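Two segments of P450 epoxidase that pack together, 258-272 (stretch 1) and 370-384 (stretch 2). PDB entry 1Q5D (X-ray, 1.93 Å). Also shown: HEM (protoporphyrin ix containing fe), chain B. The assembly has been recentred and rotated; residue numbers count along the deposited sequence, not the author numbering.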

# COMPACT_ATOMS: atom_id res chain seq x y z
N THR A 258 2.49 -2.62 -1.75
CA THR A 258 2.74 -1.35 -1.08
C THR A 258 4.13 -1.38 -0.47
O THR A 258 4.95 -0.49 -0.69
CB THR A 258 1.67 -1.11 0.00
OG1 THR A 258 1.61 -2.24 0.88
CG2 THR A 258 0.28 -1.08 -0.61
N THR A 259 4.43 -2.42 0.30
CA THR A 259 5.71 -2.47 1.00
C THR A 259 6.90 -2.63 0.06
O THR A 259 7.98 -2.12 0.32
CB THR A 259 5.72 -3.59 2.04
OG1 THR A 259 4.51 -3.53 2.82
CG2 THR A 259 6.84 -3.35 3.04
N ILE A 260 6.71 -3.39 -1.02
CA ILE A 260 7.75 -3.53 -2.02
C ILE A 260 8.16 -2.14 -2.52
O ILE A 260 9.36 -1.82 -2.64
CB ILE A 260 7.23 -4.42 -3.21
CG1 ILE A 260 6.89 -5.84 -2.72
CG2 ILE A 260 8.26 -4.46 -4.35
CD1 ILE A 260 6.35 -6.77 -3.84
N TYR A 261 7.18 -1.32 -2.84
CA TYR A 261 7.49 0.00 -3.40
C TYR A 261 8.08 0.95 -2.36
O TYR A 261 8.94 1.75 -2.67
CB TYR A 261 6.29 0.59 -4.14
CG TYR A 261 5.92 -0.32 -5.29
CD1 TYR A 261 6.90 -0.78 -6.16
CD2 TYR A 261 4.62 -0.78 -5.47
CE1 TYR A 261 6.59 -1.63 -7.20
CE2 TYR A 261 4.31 -1.64 -6.51
CZ TYR A 261 5.31 -2.06 -7.36
OH TYR A 261 5.03 -2.90 -8.40
N LEU A 262 7.64 0.83 -1.12
CA LEU A 262 8.25 1.63 -0.04
C LEU A 262 9.76 1.37 0.04
O LEU A 262 10.59 2.32 0.06
CB LEU A 262 7.57 1.32 1.30
CG LEU A 262 8.26 1.89 2.55
CD1 LEU A 262 8.42 3.41 2.40
CD2 LEU A 262 7.44 1.55 3.80
N ILE A 263 10.12 0.09 0.09
CA ILE A 263 11.51 -0.31 0.15
C ILE A 263 12.25 0.18 -1.09
O ILE A 263 13.33 0.77 -0.98
CB ILE A 263 11.62 -1.86 0.29
CG1 ILE A 263 11.04 -2.31 1.64
CG2 ILE A 263 13.07 -2.30 0.14
CD1 ILE A 263 10.83 -3.80 1.78
N ALA A 264 11.69 -0.05 -2.27
CA ALA A 264 12.35 0.38 -3.50
C ALA A 264 12.48 1.89 -3.59
O ALA A 264 13.55 2.42 -3.92
CB ALA A 264 11.62 -0.19 -4.74
N PHE A 265 11.39 2.60 -3.30
CA PHE A 265 11.40 4.06 -3.35
C PHE A 265 12.38 4.62 -2.29
O PHE A 265 13.03 5.64 -2.51
CB PHE A 265 10.00 4.60 -3.06
CG PHE A 265 9.12 4.78 -4.29
CD1 PHE A 265 8.84 3.72 -5.14
CD2 PHE A 265 8.54 6.00 -4.55
CE1 PHE A 265 8.00 3.90 -6.26
CE2 PHE A 265 7.70 6.19 -5.67
CZ PHE A 265 7.44 5.12 -6.52
N ALA A 266 12.49 3.95 -1.15
CA ALA A 266 13.40 4.42 -0.10
C ALA A 266 14.84 4.35 -0.57
O ALA A 266 15.59 5.33 -0.43
CB ALA A 266 13.20 3.62 1.20
N VAL A 267 15.23 3.22 -1.15
CA VAL A 267 16.58 3.04 -1.69
C VAL A 267 16.84 4.04 -2.81
O VAL A 267 17.89 4.67 -2.84
CB VAL A 267 16.80 1.59 -2.20
CG1 VAL A 267 18.07 1.52 -3.06
CG2 VAL A 267 16.88 0.58 -1.03
N LEU A 268 15.88 4.18 -3.72
CA LEU A 268 15.99 5.14 -4.82
C LEU A 268 16.24 6.55 -4.30
O LEU A 268 17.16 7.25 -4.76
CB LEU A 268 14.73 5.12 -5.69
CG LEU A 268 14.69 6.17 -6.80
CD1 LEU A 268 16.00 6.17 -7.60
CD2 LEU A 268 13.50 5.93 -7.73
N ASN A 269 15.42 6.98 -3.35
CA ASN A 269 15.51 8.33 -2.84
C ASN A 269 16.76 8.60 -2.02
O ASN A 269 17.23 9.73 -1.99
CB ASN A 269 14.25 8.71 -2.06
CG ASN A 269 13.14 9.19 -2.96
OD1 ASN A 269 13.13 10.35 -3.39
ND2 ASN A 269 12.19 8.32 -3.25
N LEU A 270 17.31 7.57 -1.39
CA LEU A 270 18.55 7.72 -0.64
C LEU A 270 19.76 7.72 -1.57
O LEU A 270 20.75 8.39 -1.30
CB LEU A 270 18.68 6.64 0.44
CG LEU A 270 17.73 6.83 1.62
CD1 LEU A 270 17.74 5.62 2.59
CD2 LEU A 270 18.01 8.14 2.37
N LEU A 271 19.69 6.97 -2.67
CA LEU A 271 20.71 7.06 -3.72
C LEU A 271 20.68 8.44 -4.39
O LEU A 271 21.73 8.98 -4.73
CB LEU A 271 20.53 5.98 -4.77
CG LEU A 271 20.71 4.53 -4.30
CD1 LEU A 271 20.41 3.58 -5.43
CD2 LEU A 271 22.11 4.30 -3.75
N ARG A 272 19.48 8.99 -4.56
CA ARG A 272 19.29 10.31 -5.18
C ARG A 272 19.67 11.51 -4.30
O ARG A 272 19.93 12.59 -4.81
CB ARG A 272 17.84 10.48 -5.64
CG ARG A 272 17.57 9.97 -7.03
CD ARG A 272 16.11 10.06 -7.42
NE ARG A 272 15.82 9.31 -8.64
CZ ARG A 272 14.60 9.16 -9.14
NH1 ARG A 272 13.56 9.71 -8.51
NH2 ARG A 272 14.41 8.46 -10.25
N LEU A 370 4.13 -2.62 10.79
CA LEU A 370 4.78 -3.70 10.05
C LEU A 370 5.57 -3.17 8.84
O LEU A 370 6.73 -3.53 8.64
CB LEU A 370 3.76 -4.77 9.65
CG LEU A 370 4.30 -6.07 9.02
CD1 LEU A 370 5.44 -6.65 9.84
CD2 LEU A 370 3.17 -7.07 8.89
N ALA A 371 4.96 -2.28 8.06
CA ALA A 371 5.64 -1.68 6.93
C ALA A 371 6.91 -0.94 7.33
O ALA A 371 7.96 -1.09 6.72
CB ALA A 371 4.68 -0.71 6.20
N ARG A 372 6.82 -0.12 8.38
CA ARG A 372 7.97 0.67 8.78
C ARG A 372 9.08 -0.25 9.26
O ARG A 372 10.24 -0.02 8.96
CB ARG A 372 7.59 1.65 9.90
CG ARG A 372 6.83 2.91 9.42
CD ARG A 372 6.26 3.76 10.58
NE ARG A 372 5.58 4.99 10.15
CZ ARG A 372 4.60 5.58 10.84
NH1 ARG A 372 4.17 5.04 11.99
NH2 ARG A 372 4.02 6.69 10.36
N LEU A 373 8.71 -1.30 9.99
CA LEU A 373 9.71 -2.28 10.48
C LEU A 373 10.41 -2.98 9.34
O LEU A 373 11.64 -3.07 9.30
CB LEU A 373 9.07 -3.30 11.42
CG LEU A 373 10.05 -4.40 11.90
CD1 LEU A 373 11.15 -3.77 12.74
CD2 LEU A 373 9.32 -5.49 12.68
N GLU A 374 9.63 -3.50 8.39
CA GLU A 374 10.24 -4.17 7.26
C GLU A 374 11.19 -3.26 6.52
O GLU A 374 12.29 -3.67 6.14
CB GLU A 374 9.17 -4.64 6.26
CG GLU A 374 8.18 -5.64 6.82
CD GLU A 374 7.20 -6.06 5.75
OE1 GLU A 374 7.67 -6.46 4.65
OE2 GLU A 374 5.98 -6.00 5.99
N ALA A 375 10.77 -2.02 6.29
CA ALA A 375 11.59 -1.10 5.52
C ALA A 375 12.83 -0.67 6.31
O ALA A 375 13.91 -0.51 5.75
CB ALA A 375 10.77 0.11 5.07
N GLU A 376 12.67 -0.49 7.61
CA GLU A 376 13.80 -0.13 8.46
C GLU A 376 14.88 -1.20 8.37
O GLU A 376 16.06 -0.91 8.14
CB GLU A 376 13.33 0.02 9.90
CG GLU A 376 14.08 1.06 10.71
CD GLU A 376 13.66 1.05 12.17
OE1 GLU A 376 12.48 0.68 12.45
OE2 GLU A 376 14.50 1.39 13.02
N ILE A 377 14.47 -2.44 8.52
CA ILE A 377 15.41 -3.56 8.41
C ILE A 377 16.00 -3.69 7.01
O ILE A 377 17.21 -3.82 6.85
CB ILE A 377 14.71 -4.87 8.82
CG1 ILE A 377 14.45 -4.88 10.33
CG2 ILE A 377 15.55 -6.08 8.43
CD1 ILE A 377 13.49 -5.97 10.78
N ALA A 378 15.15 -3.62 5.99
CA ALA A 378 15.60 -3.83 4.61
C ALA A 378 16.52 -2.73 4.11
O ALA A 378 17.57 -3.00 3.51
CB ALA A 378 14.39 -3.96 3.65
N VAL A 379 16.11 -1.49 4.33
CA VAL A 379 16.86 -0.33 3.85
C VAL A 379 18.09 -0.08 4.74
O VAL A 379 19.18 0.16 4.23
CB VAL A 379 16.01 0.95 3.79
CG1 VAL A 379 16.85 2.13 3.24
CG2 VAL A 379 14.73 0.73 2.95
N GLY A 380 17.91 -0.17 6.06
CA GLY A 380 19.03 -0.05 6.98
C GLY A 380 20.13 -1.05 6.64
O GLY A 380 21.29 -0.68 6.46
N THR A 381 19.77 -2.33 6.52
CA THR A 381 20.73 -3.39 6.22
C THR A 381 21.50 -3.20 4.93
O THR A 381 22.74 -3.34 4.89
CB THR A 381 20.03 -4.75 6.17
OG1 THR A 381 19.51 -5.08 7.47
CG2 THR A 381 21.02 -5.87 5.85
N ILE A 382 20.78 -2.93 3.84
CA ILE A 382 21.43 -2.85 2.54
C ILE A 382 22.49 -1.75 2.48
O ILE A 382 23.57 -1.95 1.92
CB ILE A 382 20.39 -2.77 1.35
CG1 ILE A 382 21.10 -3.08 0.02
CG2 ILE A 382 19.68 -1.44 1.32
CD1 ILE A 382 20.15 -3.34 -1.16
N PHE A 383 22.21 -0.61 3.10
CA PHE A 383 23.15 0.51 3.14
C PHE A 383 24.27 0.33 4.16
O PHE A 383 25.34 0.90 4.00
CB PHE A 383 22.42 1.84 3.39
CG PHE A 383 21.81 2.42 2.14
CD1 PHE A 383 20.43 2.56 2.02
CD2 PHE A 383 22.62 2.81 1.08
CE1 PHE A 383 19.87 3.07 0.86
CE2 PHE A 383 22.07 3.34 -0.08
CZ PHE A 383 20.69 3.47 -0.19
N ARG A 384 24.02 -0.45 5.22
CA ARG A 384 25.07 -0.75 6.20
C ARG A 384 26.05 -1.75 5.61
O ARG A 384 27.25 -1.68 5.84
CB ARG A 384 24.46 -1.33 7.49
CG ARG A 384 24.08 -0.30 8.53
CD ARG A 384 23.87 -0.86 9.94
NE ARG A 384 22.78 -1.83 9.99
CZ ARG A 384 21.49 -1.51 10.12
NH1 ARG A 384 21.12 -0.25 10.21
NH2 ARG A 384 20.57 -2.46 10.16
CHA HEM B . -5.42 0.74 4.42
CHB HEM B . -1.34 2.69 2.75
CHC HEM B . 1.12 -1.25 4.19
CHD HEM B . -3.03 -3.41 5.30
C1A HEM B . -4.52 1.64 3.93
C2A HEM B . -4.80 3.01 3.55
C3A HEM B . -3.68 3.54 3.07
C4A HEM B . -2.65 2.54 3.14
CMA HEM B . -3.51 4.99 2.54
CAA HEM B . -6.18 3.70 3.68
CBA HEM B . -6.92 3.68 2.34
CGA HEM B . -8.22 4.46 2.48
O1A HEM B . -9.05 4.45 1.52
O2A HEM B . -8.45 5.07 3.57
C1B HEM B . -0.36 1.78 3.01
C2B HEM B . 1.03 2.01 2.70
C3B HEM B . 1.71 0.94 3.07
C4B HEM B . 0.78 -0.02 3.64
CMB HEM B . 1.65 3.26 2.02
CAB HEM B . 3.23 0.84 2.90
CBB HEM B . 3.86 -0.33 2.89
C1C HEM B . 0.23 -2.17 4.65
C2C HEM B . 0.55 -3.45 5.24
C3C HEM B . -0.61 -4.04 5.54
C4C HEM B . -1.69 -3.14 5.17
CMC HEM B . 2.00 -3.97 5.44
CAC HEM B . -0.90 -5.41 6.17
CBC HEM B . 0.07 -6.12 6.75
C1D HEM B . -4.05 -2.51 5.10
C2D HEM B . -5.43 -2.86 5.21
C3D HEM B . -6.19 -1.57 4.95
C4D HEM B . -5.18 -0.59 4.68
CMD HEM B . -6.02 -4.24 5.56
CAD HEM B . -7.71 -1.36 4.98
CBD HEM B . -7.99 -0.63 6.30
CGD HEM B . -9.46 -0.33 6.45
O1D HEM B . -10.11 -0.09 5.40
O2D HEM B . -9.98 -0.35 7.60
NA HEM B . -3.19 1.38 3.67
NB HEM B . -0.50 0.53 3.60
NC HEM B . -1.13 -2.02 4.62
ND HEM B . -3.93 -1.17 4.77
FE HEM B . -2.15 -0.25 4.30
O HOH W 1 -2.43 -0.94 2.23

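Residues 258-272 and 370-384 of P450 epoxidase are both helical and run in broadly the same direction, their axes inclined by 39° and approaching to 9.5 Å. The backbones come closest near the middle, where the CA atoms of Ile 263 and Ala 375 lie 5.4 Å apart; the corresponding separations are 6.0 Å for the CA atoms of Thr 259 and Ala 371 and 6.5 Å for those of Val 267 and Val 379. These pairs recur every four residues on each helix, so the same faces meet along the length of the contact. Each helix is held by its own i to i+4 backbone hydrogen bonds, such as Val 267 N to Ile 263 O (3.1 Å) and Val 379 N to Ala 375 O (2.8 Å). No hydrogen bond crosses between them, and the 568 Å² of surface buried between the stretches is mostly a matter of apolar packing.

At this closest approach the second helix contributes a small residue, Ala 375, whose methyl points toward the first helix, its CB 3.8 Å from Leu 262 CD2 and 4.2 Å from Ile 263 CG1. Ile 263 leaves its backbone sideways, but its end comes nearer, bringing CD1 to 4.0 Å from Ala 378 CB. One turn on, the sizes are reversed: the small Ala 266 presents CB to Val 379 CG2 at 3.7 Å, while the other methyl of Val 379, CG1, lies 3.7 Å from Leu 270 CD1.

Phe 383 has the largest area covered by the opposing helix. Its ring inserts among Val 267, Leu 270 and Leu 271: CE1 is 3.7 Å from Leu 270 CD1, and CE2 is 3.8 Å from Leu 271 CD2, which meets the ring edge. Val 267 O also lies at that edge, 4.0 Å from Phe 383 CZ, although this carbonyl already accepts the backbone hydrogen bond from Leu 271 N (2.9 Å).

Polar residues enter the contact at its N-terminal end without bonding across it. Thr 259 offers its methyl to Glu 374, with CG2 3.6 Å from OE1, a van der Waals contact; its hydroxyl is hydrogen-bonded elsewhere in the structure.

The same end of the helix pair borders the heme. Thr 259 OG1 and Ala 371 CB approach HEM CBB to 3.3 and 3.4 Å, respectively, so one peripheral carbon of the porphyrin touches both helices. Thr 258 OG1 lies 3.5 Å from HEM CHC.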